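Local coordinates for protein haloperoxidase (Corallina officinalis, PDB 1QHB) that catalyses the vanadate-dependent halogenation of organic substrates, using hydrogen peroxide to oxidise bromide, at residues L95-D100 / P106-D111. Sequence-based numbering, arbitrary orientation.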
# COMPACT_ATOMS: atom_id res chain seq x y z
N LEU A 95 -45.33 23.14 -6.45
CA LEU A 95 -46.16 22.08 -7.03
C LEU A 95 -47.62 22.48 -7.15
O LEU A 95 -48.16 22.87 -6.11
CB LEU A 95 -46.10 20.90 -6.04
CG LEU A 95 -46.77 19.60 -6.42
CD1 LEU A 95 -46.11 19.01 -7.66
CD2 LEU A 95 -46.70 18.60 -5.25
N GLY A 96 -48.27 22.33 -8.28
CA GLY A 96 -49.71 22.63 -8.30
C GLY A 96 -50.02 24.10 -8.49
O GLY A 96 -49.16 24.95 -8.52
N PRO A 97 -51.29 24.40 -8.66
CA PRO A 97 -51.74 25.77 -8.91
C PRO A 97 -51.98 26.54 -7.64
O PRO A 97 -51.90 26.08 -6.48
CB PRO A 97 -53.02 25.49 -9.71
CG PRO A 97 -53.59 24.38 -8.86
CD PRO A 97 -52.43 23.45 -8.57
N ALA A 98 -52.32 27.82 -7.80
CA ALA A 98 -52.61 28.72 -6.69
C ALA A 98 -53.64 28.13 -5.75
O ALA A 98 -54.59 27.49 -6.22
CB ALA A 98 -53.16 30.05 -7.24
N ARG A 99 -53.45 28.27 -4.44
CA ARG A 99 -54.43 27.70 -3.50
C ARG A 99 -55.31 28.79 -2.91
O ARG A 99 -54.97 29.96 -2.74
CB ARG A 99 -53.72 26.92 -2.38
CG ARG A 99 -53.05 25.64 -2.86
CD ARG A 99 -51.97 25.14 -1.91
NE ARG A 99 -51.50 23.81 -2.37
CZ ARG A 99 -52.09 22.67 -2.04
NH1 ARG A 99 -53.15 22.71 -1.22
NH2 ARG A 99 -51.68 21.46 -2.44
N ASP A 100 -56.55 28.48 -2.59
CA ASP A 100 -57.55 29.29 -1.94
C ASP A 100 -57.22 29.51 -0.45
O ASP A 100 -57.21 28.58 0.36
CB ASP A 100 -58.87 28.50 -1.99
CG ASP A 100 -59.98 29.23 -1.25
OD1 ASP A 100 -60.60 30.07 -1.94
OD2 ASP A 100 -60.18 28.98 -0.04
N PRO A 106 -56.28 23.63 -3.70
CA PRO A 106 -55.93 24.14 -5.01
C PRO A 106 -57.16 24.68 -5.73
O PRO A 106 -58.33 24.33 -5.58
CB PRO A 106 -55.30 22.96 -5.75
CG PRO A 106 -55.15 21.88 -4.76
CD PRO A 106 -56.01 22.18 -3.58
N ILE A 107 -56.89 25.69 -6.57
CA ILE A 107 -57.95 26.24 -7.39
C ILE A 107 -57.72 25.71 -8.81
O ILE A 107 -56.70 26.00 -9.46
CB ILE A 107 -58.01 27.78 -7.37
CG1 ILE A 107 -58.24 28.23 -5.92
CG2 ILE A 107 -59.11 28.28 -8.29
CD1 ILE A 107 -57.96 29.70 -5.70
N TRP A 108 -58.63 24.85 -9.26
CA TRP A 108 -58.44 24.17 -10.52
C TRP A 108 -59.18 24.91 -11.61
O TRP A 108 -60.09 25.67 -11.21
CB TRP A 108 -59.00 22.74 -10.42
CG TRP A 108 -58.31 21.93 -9.37
CD1 TRP A 108 -58.85 21.44 -8.22
CD2 TRP A 108 -56.95 21.49 -9.40
NE1 TRP A 108 -57.90 20.75 -7.50
CE2 TRP A 108 -56.72 20.75 -8.23
CE3 TRP A 108 -55.90 21.67 -10.31
CZ2 TRP A 108 -55.48 20.19 -7.92
CZ3 TRP A 108 -54.67 21.14 -10.01
CH2 TRP A 108 -54.48 20.40 -8.82
N ARG A 109 -58.92 24.62 -12.87
CA ARG A 109 -59.66 25.24 -13.95
C ARG A 109 -60.99 24.53 -14.20
O ARG A 109 -62.02 25.15 -14.52
CB ARG A 109 -58.86 25.16 -15.26
CG ARG A 109 -57.58 26.01 -15.22
CD ARG A 109 -56.79 25.75 -16.52
NE ARG A 109 -55.80 26.82 -16.67
CZ ARG A 109 -54.57 26.84 -16.18
NH1 ARG A 109 -54.10 25.78 -15.52
NH2 ARG A 109 -53.83 27.92 -16.40
N SER A 110 -61.01 23.19 -14.13
CA SER A 110 -62.22 22.46 -14.44
C SER A 110 -63.20 22.31 -13.28
O SER A 110 -62.86 22.26 -12.11
CB SER A 110 -61.88 21.08 -15.02
OG SER A 110 -61.44 20.21 -14.00
N ASP A 111 -64.48 22.36 -13.68
CA ASP A 111 -65.59 22.16 -12.74
C ASP A 111 -65.47 20.80 -12.08
O ASP A 111 -65.56 20.66 -10.85
CB ASP A 111 -66.90 22.26 -13.52
CG ASP A 111 -67.19 23.68 -14.00
OD1 ASP A 111 -66.59 24.63 -13.43
OD2 ASP A 111 -68.01 23.88 -14.92
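A98 and I107 join two non-helical segments through one backbone hydrogen bond, I107 N to A98 O at 2.9 Å, with an N-H...O angle of 150°. It belongs to a single beta bridge that pairs R99 with P106 and closes an irregular, hairpin-like loop between helix 87-91 and helix 111-115, far from the vanadate and calcium sites. P97 carries much of the apolar contact: its CG lies over a face of the W108 six-membered ring, 4.0 Å from the centroid and 28° off the normal, a CH-pi contact, and also meets P106 CB at 3.8 Å. W108 NE1, bonded to L118 O, anchors the indole. R99, with CG anti to its carbonyl carbon (chi1 -68°) and an extended chain, runs alongside P106, whose CD is 3.7 Å from NH1 over a guanidinium face. NH1 also bonds G104 O, and NH2 forms a salt bridge with E119. Replacing R99 by an alanine removes the guanidinium, and is likely to leave the E119 carboxylate without this charged partner, the G104 carbonyl without this donor and P106 without the flat group along its CG and CD. On I107, CG1 lies anti to the carbonyl carbon, and CD1 comes within 3.6 Å of D100 N.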